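Local coordinates for protein formyltransferase (Francisella tularensis subsp. tularensis, PDB 4NV1) that belongs to the formyltransferase family and binds dTDP-4-amino-4,6-dideoxyglucose in a pocket of the chain, at residues Asn98-Gly103 and Glu127-Gly131; Gln107-Ile111 and Asn146-Tyr151; Tyr191-Ile197 and Tyr211-Met215. All coordinates share one frame; numbering follows the deposited sequence.

Interaction 1: Asn98-Gly103 and Glu127-Gly131; sequences NPYNRG and EIDHG
R102 lies along D129 and ends at the main-chain carbonyls of I128 and D129, and its path can be followed atom by atom. Its CB sits 4.0 Å from D129 CB, and CG stays beside the same carbon. The two side chains run antiparallel alongside one another, with the guanidinium and carboxylate planes almost perpendicular. R102 CD then passes 3.4 Å from D129 O, and the bend about the CG-CD bond (chi3 45°) turns NE to this oxygen. R102 NE donates to D129 O over 2.9 Å, arriving from above the carbonyl plane. At the tip, R102 NH2 reaches I128 O at 3.2 Å, this time in the carbonyl plane and close to the guanidinium plane, with an N-H...O angle of 150°. A weak second bond from NE to I128 O joins the pair of carbonyls to a single edge of the guanidinium.

Within the Rossmann-like formyltransferase domain, these bonds tie the loop between strands 117-123 and 133-139 to the segment that leaves strand 89-94, against whose N92 and H94 the side chain of D129 also packs. G103 N supplies a link to the D129 side chain itself, meeting OD2 at 3.1 Å and 168°. G103 adopts backbone angles at which a CB would press on the carbonyl O of R102. The N98 side chain lies roughly perpendicular to that of D129, its ND2 3.7 Å from D129 CB; the N98 backbone is held in turn by T120 and Q136. Beyond the guanidinium, E127 OE1 lies 4.2 Å from R102 NH2, too far for a salt bridge, and E127 is poorly ordered.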
loop_
_atom_site.group_PDB
_atom_site.type_symbol
_atom_site.label_atom_id
_atom_site.label_comp_id
_atom_site.label_asym_id
_atom_site.label_seq_id
_atom_site.Cartn_x
_atom_site.Cartn_y
_atom_site.Cartn_z
ATOM N N ASN A 98 -10.299 0.906 27.988
ATOM C CA ASN A 98 -11.445 1.596 28.583
ATOM C C ASN A 98 -11.016 2.779 29.473
ATOM O O ASN A 98 -10.015 2.685 30.159
ATOM C CB ASN A 98 -12.204 0.621 29.474
ATOM C CG ASN A 98 -12.962 -0.464 28.695
ATOM O OD1 ASN A 98 -13.664 -1.295 29.293
ATOM N ND2 ASN A 98 -12.865 -0.437 27.371
ATOM N N PRO A 99 -11.754 3.893 29.449
ATOM C CA PRO A 99 -13.012 4.000 28.765
ATOM C C PRO A 99 -12.903 4.654 27.379
ATOM O O PRO A 99 -13.897 5.212 26.931
ATOM C CB PRO A 99 -13.752 4.991 29.628
ATOM C CG PRO A 99 -12.659 5.949 30.047
ATOM C CD PRO A 99 -11.537 5.013 30.377
ATOM N N TYR A 100 -11.721 4.689 26.766
ATOM C CA TYR A 100 -11.514 5.357 25.450
ATOM C C TYR A 100 -11.831 4.485 24.211
ATOM O O TYR A 100 -11.364 3.367 24.105
ATOM C CB TYR A 100 -10.107 5.900 25.338
ATOM C CG TYR A 100 -9.595 6.687 26.543
ATOM C CD1 TYR A 100 -8.770 6.050 27.447
ATOM C CD2 TYR A 100 -9.880 8.034 26.751
ATOM C CE1 TYR A 100 -8.278 6.698 28.551
ATOM C CE2 TYR A 100 -9.385 8.728 27.881
ATOM C CZ TYR A 100 -8.559 8.057 28.760
ATOM O OH TYR A 100 -8.021 8.602 29.927
ATOM N N ASN A 101 -12.684 5.002 23.348
ATOM C CA ASN A 101 -13.036 4.422 22.031
ATOM C C ASN A 101 -13.675 3.080 22.276
ATOM O O ASN A 101 -13.196 2.063 21.820
ATOM C CB ASN A 101 -11.818 4.315 21.115
ATOM C CG ASN A 101 -11.414 5.662 20.572
ATOM O OD1 ASN A 101 -12.276 6.490 20.276
ATOM N ND2 ASN A 101 -10.114 5.883 20.418
ATOM N N ARG A 102 -14.638 3.095 23.191
ATOM C CA ARG A 102 -15.440 1.932 23.494
ATOM C C ARG A 102 -16.227 1.663 22.222
ATOM O O ARG A 102 -16.511 2.569 21.427
ATOM C CB ARG A 102 -16.362 2.187 24.711
ATOM C CG ARG A 102 -15.507 2.276 25.969
ATOM C CD ARG A 102 -16.155 2.995 27.139
ATOM N NE ARG A 102 -17.519 2.536 27.294
ATOM C CZ ARG A 102 -18.604 3.281 27.113
ATOM N NH1 ARG A 102 -18.490 4.576 26.832
ATOM N NH2 ARG A 102 -19.798 2.708 27.256
ATOM N N GLY A 103 -16.596 0.409 22.020
ATOM C CA GLY A 103 -17.393 0.123 20.822
ATOM C C GLY A 103 -16.546 -0.448 19.711
ATOM O O GLY A 103 -15.619 -1.213 19.955
ATOM N N GLU A 127 -23.815 -2.427 30.613
ATOM C CA GLU A 127 -23.332 -1.631 29.494
ATOM C C GLU A 127 -22.054 -2.161 28.855
ATOM O O GLU A 127 -21.243 -2.806 29.516
ATOM C CB GLU A 127 -23.136 -0.174 29.931
ATOM C CG GLU A 127 -24.415 0.576 30.320
ATOM C CD GLU A 127 -24.396 2.040 29.895
ATOM O OE1 GLU A 127 -23.546 2.408 29.053
ATOM O OE2 GLU A 127 -25.231 2.838 30.385
ATOM N N ILE A 128 -21.887 -1.848 27.572
ATOM C CA ILE A 128 -20.738 -2.227 26.738
ATOM C C ILE A 128 -19.379 -1.636 27.155
ATOM O O ILE A 128 -19.164 -0.418 27.207
ATOM C CB ILE A 128 -20.985 -1.894 25.214
ATOM C CG1 ILE A 128 -22.136 -2.722 24.601
ATOM C CG2 ILE A 128 -19.717 -2.033 24.358
ATOM C CD1 ILE A 128 -22.042 -2.970 23.103
ATOM N N ASP A 129 -18.392 -2.519 27.343
ATOM C CA ASP A 129 -17.053 -2.057 27.728
ATOM C C ASP A 129 -17.220 -1.029 28.874
ATOM O O ASP A 129 -16.774 0.095 28.715
ATOM C CB ASP A 129 -16.315 -1.435 26.495
ATOM C CG ASP A 129 -16.233 -2.378 25.254
ATOM O OD1 ASP A 129 -16.166 -3.622 25.462
ATOM O OD2 ASP A 129 -16.227 -1.883 24.081
ATOM N N HIS A 130 -17.834 -1.402 30.011
ATOM C CA HIS A 130 -18.233 -0.455 31.055
ATOM C C HIS A 130 -17.933 -0.686 32.562
ATOM O O HIS A 130 -17.914 0.293 33.324
ATOM C CB HIS A 130 -19.744 -0.236 30.912
ATOM C CG HIS A 130 -20.275 0.912 31.725
ATOM N ND1 HIS A 130 -20.589 0.802 33.066
ATOM C CD2 HIS A 130 -20.541 2.196 31.379
ATOM C CE1 HIS A 130 -21.036 1.966 33.505
ATOM N NE2 HIS A 130 -21.022 2.826 32.500
ATOM N N GLY A 131 -17.798 -1.927 33.039
ATOM C CA GLY A 131 -17.728 -2.177 34.513
ATOM C C GLY A 131 -16.328 -2.153 35.112
ATOM O O GLY A 131 -15.356 -1.890 34.373
#

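Interaction 2: Gln107-Ile111 and Asn146-Tyr151; sequences QVFSI and NSFDVY. With 0FX (dTDP-4-amino-4,6-dideoxyglucose), chain I.
Q107 and S147 make the polar bond between helices 106-113 and 147-170: Q107 NE2 donates to S147 OG over 2.8 Å at 160°, with the hydroxyl near the amide plane. The same nitrogen also donates to O3 of dTDP-4-amino-4,6-dideoxyglucose, 2.9 Å from Q107 NE2 and almost straight at 178°. Q107 CG lies between the backbone N and the carbonyl carbon (chi1 83°), the crowded position, and a bend at the next bond carries the amide to both partners. S147 OG is also hydrogen-bonded to H217 ND1.

Apolar contacts flank this bond. Q107 CB meets V150 CG1 at 3.7 Å, while I111 CD1 lies over the start of the second helix, 3.7 Å from S147 N and 4.1 Å from V150 CG2. That start is closed by a capping box, in which D149 N donates to N146 OD1 and N146 N to D149 OD2.

Against the ligand, Y151 offers one ring face, with C4 3.7 Å above its plane, and a weak bond from OH to O4P. Two hydrogen bonds on NE2 probably fix the rotation of the Q107 carboxamide, and S147, held by the pocket residue H217, is the second-shell residue that positions it.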
loop_
_atom_site.group_PDB
_atom_site.type_symbol
_atom_site.label_atom_id
_atom_site.label_comp_id
_atom_site.label_asym_id
_atom_site.label_seq_id
_atom_site.Cartn_x
_atom_site.Cartn_y
_atom_site.Cartn_z
ATOM N N GLN A 107 -8.875 0.446 17.887
ATOM C CA GLN A 107 -7.582 0.838 17.348
ATOM C C GLN A 107 -7.683 1.731 16.088
ATOM O O GLN A 107 -6.900 2.673 15.919
ATOM C CB GLN A 107 -6.573 -0.317 17.181
ATOM C CG GLN A 107 -6.712 -1.137 15.898
ATOM C CD GLN A 107 -7.951 -1.942 15.895
ATOM O OE1 GLN A 107 -8.637 -2.042 16.921
ATOM N NE2 GLN A 107 -8.238 -2.604 14.770
ATOM N N VAL A 108 -8.692 1.505 15.254
ATOM C CA VAL A 108 -8.880 2.371 14.110
ATOM C C VAL A 108 -9.122 3.789 14.589
ATOM O O VAL A 108 -8.416 4.725 14.192
ATOM C CB VAL A 108 -10.018 1.922 13.209
ATOM C CG1 VAL A 108 -10.201 2.922 12.090
ATOM C CG2 VAL A 108 -9.765 0.533 12.640
ATOM N N PHE A 109 -10.105 3.949 15.445
ATOM C CA PHE A 109 -10.432 5.270 16.009
ATOM C C PHE A 109 -9.235 5.872 16.747
ATOM O O PHE A 109 -9.061 7.060 16.683
ATOM C CB PHE A 109 -11.692 5.190 16.907
ATOM C CG PHE A 109 -12.943 5.098 16.117
ATOM C CD1 PHE A 109 -13.443 3.879 15.741
ATOM C CD2 PHE A 109 -13.570 6.247 15.689
ATOM C CE1 PHE A 109 -14.554 3.816 14.930
ATOM C CE2 PHE A 109 -14.644 6.192 14.858
ATOM C CZ PHE A 109 -15.174 4.959 14.531
ATOM N N SER A 110 -8.378 5.089 17.380
ATOM C CA SER A 110 -7.259 5.659 18.111
ATOM C C SER A 110 -6.228 6.202 17.150
ATOM O O SER A 110 -5.628 7.266 17.392
ATOM C CB SER A 110 -6.622 4.717 19.167
ATOM O OG SER A 110 -7.339 4.570 20.394
ATOM N N ILE A 111 -6.061 5.548 16.011
ATOM C CA ILE A 111 -5.032 5.985 15.080
ATOM C C ILE A 111 -5.412 7.339 14.556
ATOM O O ILE A 111 -4.558 8.227 14.314
ATOM C CB ILE A 111 -4.791 4.944 13.929
ATOM C CG1 ILE A 111 -3.979 3.747 14.413
ATOM C CG2 ILE A 111 -3.941 5.603 12.849
ATOM C CD1 ILE A 111 -4.092 2.506 13.530
ATOM N N ASN A 146 -0.215 0.242 10.918
ATOM C CA ASN A 146 -1.591 0.345 10.515
ATOM C C ASN A 146 -2.538 -0.316 11.543
ATOM O O ASN A 146 -2.107 -0.803 12.598
ATOM C CB ASN A 146 -1.742 -0.291 9.104
ATOM C CG ASN A 146 -1.374 -1.763 9.083
ATOM O OD1 ASN A 146 -1.459 -2.456 10.094
ATOM N ND2 ASN A 146 -0.911 -2.251 7.920
ATOM N N SER A 147 -3.827 -0.374 11.225
ATOM C CA SER A 147 -4.777 -1.067 12.082
ATOM C C SER A 147 -4.370 -2.481 12.411
ATOM O O SER A 147 -4.621 -2.943 13.542
ATOM C CB SER A 147 -6.220 -1.010 11.588
ATOM O OG SER A 147 -7.089 -1.973 12.244
ATOM N N PHE A 148 -3.729 -3.169 11.469
ATOM C CA PHE A 148 -3.441 -4.572 11.698
ATOM C C PHE A 148 -2.299 -4.676 12.678
ATOM O O PHE A 148 -2.347 -5.511 13.572
ATOM C CB PHE A 148 -3.148 -5.414 10.442
ATOM C CG PHE A 148 -2.563 -6.759 10.765
ATOM C CD1 PHE A 148 -3.321 -7.915 10.685
ATOM C CD2 PHE A 148 -1.242 -6.875 11.166
ATOM C CE1 PHE A 148 -2.793 -9.159 10.992
ATOM C CE2 PHE A 148 -0.696 -8.123 11.484
ATOM C CZ PHE A 148 -1.479 -9.262 11.391
ATOM N N ASP A 149 -1.301 -3.812 12.597
ATOM C CA ASP A 149 -0.194 -3.950 13.503
ATOM C C ASP A 149 -0.573 -3.585 14.938
ATOM O O ASP A 149 0.063 -4.100 15.870
ATOM C CB ASP A 149 1.014 -3.087 13.107
ATOM C CG ASP A 149 1.352 -3.158 11.589
ATOM O OD1 ASP A 149 1.443 -4.298 11.082
ATOM O OD2 ASP A 149 1.516 -2.107 10.931
ATOM N N VAL A 150 -1.437 -2.572 15.078
ATOM C CA VAL A 150 -1.843 -2.113 16.394
ATOM C C VAL A 150 -2.794 -3.132 16.992
ATOM O O VAL A 150 -2.634 -3.461 18.149
ATOM C CB VAL A 150 -2.531 -0.723 16.365
ATOM C CG1 VAL A 150 -2.967 -0.363 17.798
ATOM C CG2 VAL A 150 -1.528 0.287 15.813
ATOM N N TYR A 151 -3.705 -3.717 16.207
ATOM C CA TYR A 151 -4.578 -4.743 16.694
ATOM C C TYR A 151 -3.733 -5.895 17.186
ATOM O O TYR A 151 -4.062 -6.532 18.220
ATOM C CB TYR A 151 -5.487 -5.230 15.582
ATOM C CG TYR A 151 -6.421 -6.407 15.852
ATOM C CD1 TYR A 151 -7.700 -6.194 16.363
ATOM C CD2 TYR A 151 -6.087 -7.701 15.469
ATOM C CE1 TYR A 151 -8.596 -7.232 16.554
ATOM C CE2 TYR A 151 -6.992 -8.758 15.631
ATOM C CZ TYR A 151 -8.243 -8.513 16.199
ATOM O OH TYR A 151 -9.186 -9.507 16.391
HETATM O O4P 0FX I . -12.053 -8.832 16.990
HETATM P P2 0FX I . -12.478 -10.142 16.279
HETATM O O3P 0FX I . -11.649 -11.397 16.100
HETATM O O1G 0FX I . -14.060 -10.275 16.185
HETATM C C1G 0FX I . -14.844 -10.504 17.333
HETATM C C2G 0FX I . -16.232 -10.434 16.716
HETATM O O2G 0FX I . -16.287 -11.116 15.459
HETATM C C3G 0FX I . -16.673 -9.001 16.497
HETATM O O3G 0FX I . -18.056 -9.151 16.111
HETATM C C4G 0FX I . -16.439 -8.210 17.799
HETATM N N4A 0FX I . -16.925 -6.840 17.723
HETATM C C5G 0FX I . -14.970 -8.210 18.238
HETATM C C6G 0FX I . -14.779 -7.472 19.559
HETATM O O5G 0FX I . -14.578 -9.575 18.392
HETATM O OPP 0FX I . -12.436 -10.188 14.686
HETATM P P 0FX I . -12.865 -9.211 13.518
HETATM O O1P 0FX I . -14.351 -9.105 13.241
HETATM O O2P 0FX I . -11.781 -9.789 12.617
HETATM O O5 0FX I . -12.240 -7.745 13.766
HETATM C C5 0FX I . -10.825 -7.660 13.976
HETATM C C4 0FX I . -10.233 -6.413 13.343
HETATM O O4 0FX I . -10.186 -6.578 11.937
HETATM C C3 0FX I . -10.989 -5.136 13.555
HETATM O O3 0FX I . -10.519 -4.395 14.691
HETATM C C2 0FX I . -10.601 -4.297 12.337
HETATM C C1 0FX I . -10.393 -5.360 11.258
HETATM N N11 0FX I . -11.527 -5.347 10.329
HETATM C C61 0FX I . -12.587 -6.153 10.555
HETATM C C51 0FX I . -13.663 -6.129 9.694
HETATM C C5A 0FX I . -14.930 -6.944 9.859
HETATM C C21 0FX I . -11.489 -4.532 9.255
HETATM O O21 0FX I . -10.425 -3.751 8.979
HETATM N N31 0FX I . -12.476 -4.506 8.354
HETATM C C41 0FX I . -13.534 -5.308 8.600
HETATM O O41 0FX I . -14.590 -5.313 7.794
#

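Interaction 3: Tyr191-Ile197 and Tyr211-Met215; sequences YKNMCEI and YLRAM
Y211 and M215 meet M194, C195 and I197 in a buried, largely apolar contact between helices 188-195 and 205-214, with a single polar bond across it. By family, this is the C-terminal dimerization domain, and the geometry agrees: I209, M205 and L237 of the second subunit pack on I197, Y211 and L212 respectively. The contact therefore lies between the pocket side, where Y191 touches the bound dTDP-4-amino-4,6-dideoxyglucose, and the subunit interface.

The polar element is the hydrogen bond from Y211 OH to M194 O. It is modelled at 2.4 Å, so short that its length is doubtful, but the carbonyl oxygen lies at the edge of the phenol, near the ring plane. I197 crosses the same ring obliquely, its CG1 3.8 Å from Y211 CE2, and I197 CD1 extends on to L212 CD2 at 4.3 Å.

M215, the first residue to leave helical geometry after helix 205-214, lies between the two segments. Its CG sits 3.7 Å above one face of the Y211 ring, offset toward the rim. From there the chain folds twice (chi2 -62°, chi3 -82°), which brings the thioether among Y191, M194 and C195. A Met-aromatic contact follows: M215 SD is 5.1 Å from the centroid of the Y191 ring, in an oblique position 53° off its normal. M194 CE closes on the same sulfur at 4.4 Å. The M215 backbone adds a tie to the pocket, because its O is hydrogen-bonded to N222 ND2, a nitrogen that is also hydrogen-bonded to the ligand. The M215 methyl carbon CE is pressed into the other segment, 3.4 Å from C195 SG and 4.0 Å from Y191 OH.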
loop_
_atom_site.group_PDB
_atom_site.type_symbol
_atom_site.label_atom_id
_atom_site.label_comp_id
_atom_site.label_asym_id
_atom_site.label_seq_id
_atom_site.Cartn_x
_atom_site.Cartn_y
_atom_site.Cartn_z
ATOM N N TYR A 191 -18.246 3.887 12.284
ATOM C CA TYR A 191 -17.199 3.317 11.471
ATOM C C TYR A 191 -17.591 3.462 9.985
ATOM O O TYR A 191 -16.861 4.062 9.172
ATOM C CB TYR A 191 -16.954 1.838 11.870
ATOM C CG TYR A 191 -15.911 1.156 11.019
ATOM C CD1 TYR A 191 -14.566 1.477 11.160
ATOM C CD2 TYR A 191 -16.266 0.221 10.039
ATOM C CE1 TYR A 191 -13.607 0.908 10.346
ATOM C CE2 TYR A 191 -15.318 -0.366 9.221
ATOM C CZ TYR A 191 -13.990 -0.016 9.374
ATOM O OH TYR A 191 -13.003 -0.580 8.596
ATOM N N LYS A 192 -18.781 2.960 9.656
ATOM C CA LYS A 192 -19.256 2.919 8.278
ATOM C C LYS A 192 -19.263 4.290 7.620
ATOM O O LYS A 192 -18.871 4.406 6.479
ATOM C CB LYS A 192 -20.568 2.131 8.149
ATOM C CG LYS A 192 -20.302 0.616 8.208
ATOM C CD LYS A 192 -21.542 -0.269 7.996
ATOM C CE LYS A 192 -21.520 -1.098 6.701
ATOM N NZ LYS A 192 -21.044 -2.507 6.851
ATOM N N ASN A 193 -19.582 5.345 8.349
ATOM C CA ASN A 193 -19.461 6.692 7.831
ATOM C C ASN A 193 -18.050 7.192 7.516
ATOM O O ASN A 193 -17.914 8.251 6.944
ATOM C CB ASN A 193 -20.100 7.668 8.836
ATOM C CG ASN A 193 -21.608 7.467 8.977
ATOM O OD1 ASN A 193 -22.308 7.094 8.027
ATOM N ND2 ASN A 193 -22.114 7.700 10.180
ATOM N N MET A 194 -17.008 6.518 7.976
ATOM C CA MET A 194 -15.637 6.960 7.738
ATOM C C MET A 194 -15.059 6.237 6.530
ATOM O O MET A 194 -13.966 6.572 6.069
ATOM C CB MET A 194 -14.715 6.562 8.893
ATOM C CG MET A 194 -15.078 7.059 10.259
ATOM S SD MET A 194 -13.585 7.100 11.267
ATOM C CE MET A 194 -13.327 5.348 11.455
ATOM N N CYS A 195 -15.757 5.201 6.069
ATOM C CA CYS A 195 -15.245 4.326 5.030
ATOM C C CYS A 195 -15.187 4.986 3.653
ATOM O O CYS A 195 -14.240 4.727 2.895
ATOM C CB CYS A 195 -16.054 3.039 5.003
ATOM S SG CYS A 195 -15.596 1.988 6.399
ATOM N N GLU A 196 -16.192 5.811 3.357
ATOM C CA GLU A 196 -16.229 6.591 2.152
ATOM C C GLU A 196 -15.364 7.833 2.273
ATOM O O GLU A 196 -15.636 8.721 3.073
ATOM C CB GLU A 196 -17.619 7.084 1.833
ATOM C CG GLU A 196 -17.641 7.749 0.463
ATOM C CD GLU A 196 -18.956 7.496 -0.255
ATOM O OE1 GLU A 196 -18.946 7.098 -1.434
ATOM O OE2 GLU A 196 -20.007 7.635 0.394
ATOM N N ILE A 197 -14.320 7.872 1.455
ATOM C CA ILE A 197 -13.402 8.989 1.440
ATOM C C ILE A 197 -14.129 10.141 0.776
ATOM O O ILE A 197 -14.821 9.982 -0.262
ATOM C CB ILE A 197 -12.130 8.639 0.663
ATOM C CG1 ILE A 197 -11.280 7.645 1.451
ATOM C CG2 ILE A 197 -11.328 9.867 0.279
ATOM C CD1 ILE A 197 -10.003 7.277 0.713
ATOM N N TYR A 211 -5.352 8.673 8.573
ATOM C CA TYR A 211 -6.606 8.058 8.165
ATOM C C TYR A 211 -6.395 6.752 7.320
ATOM O O TYR A 211 -7.078 5.728 7.510
ATOM C CB TYR A 211 -7.458 9.061 7.390
ATOM C CG TYR A 211 -8.648 8.423 6.714
ATOM C CD1 TYR A 211 -9.845 8.266 7.371
ATOM C CD2 TYR A 211 -8.548 7.930 5.425
ATOM C CE1 TYR A 211 -10.929 7.654 6.765
ATOM C CE2 TYR A 211 -9.619 7.331 4.808
ATOM C CZ TYR A 211 -10.806 7.156 5.478
ATOM O OH TYR A 211 -11.878 6.521 4.861
ATOM N N LEU A 212 -5.519 6.817 6.328
ATOM C CA LEU A 212 -5.288 5.677 5.423
ATOM C C LEU A 212 -4.730 4.449 6.175
ATOM O O LEU A 212 -5.196 3.299 6.007
ATOM C CB LEU A 212 -4.371 6.112 4.264
ATOM C CG LEU A 212 -5.155 6.998 3.300
ATOM C CD1 LEU A 212 -4.274 7.706 2.292
ATOM C CD2 LEU A 212 -6.285 6.222 2.643
ATOM N N ARG A 213 -3.763 4.690 7.055
ATOM C CA ARG A 213 -3.272 3.612 7.869
ATOM C C ARG A 213 -4.258 3.044 8.890
ATOM O O ARG A 213 -4.280 1.804 9.121
ATOM C CB ARG A 213 -1.882 3.887 8.441
ATOM C CG ARG A 213 -1.858 4.815 9.661
ATOM C CD ARG A 213 -0.491 5.407 9.838
ATOM N NE ARG A 213 -0.366 6.423 10.880
ATOM C CZ ARG A 213 0.161 6.198 12.081
ATOM N NH1 ARG A 213 0.489 4.990 12.448
ATOM N NH2 ARG A 213 0.314 7.190 12.964
ATOM N N ALA A 214 -5.129 3.890 9.431
ATOM C CA ALA A 214 -6.137 3.408 10.383
ATOM C C ALA A 214 -7.133 2.480 9.669
ATOM O O ALA A 214 -7.706 1.587 10.259
ATOM C CB ALA A 214 -6.925 4.556 10.998
ATOM N N MET A 215 -7.353 2.710 8.374
ATOM C CA MET A 215 -8.259 1.902 7.569
ATOM C C MET A 215 -7.657 0.713 6.821
ATOM O O MET A 215 -8.394 0.020 6.102
ATOM C CB MET A 215 -8.969 2.805 6.549
ATOM C CG MET A 215 -9.828 3.921 7.107
ATOM S SD MET A 215 -11.229 3.440 8.119
ATOM C CE MET A 215 -12.444 3.038 6.903
#

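Overall arrangement
The contacts differ in chemistry and in burial. Interaction 1 is partly buried, joins a loop to a short strand and the turn before it, and relies on backbone carbonyls gripped by an arginine; interaction 2 is a buried helix pair whose polar bond extends to the ligand; interaction 3 is buried, rich in sulfur and apolar groups, and reaches the dimer interface. The segments of interactions 1 and 2 alternate along the chain, and N101 ND2 probably bonds S110 OG between them. Interaction 3, in the dimerization domain, lies about 12 Å from interaction 2, centre to centre, and probably joins it by a hydrogen bond from S147 N to R213 O, with V108 against A214. Interactions 1 and 3 do not touch.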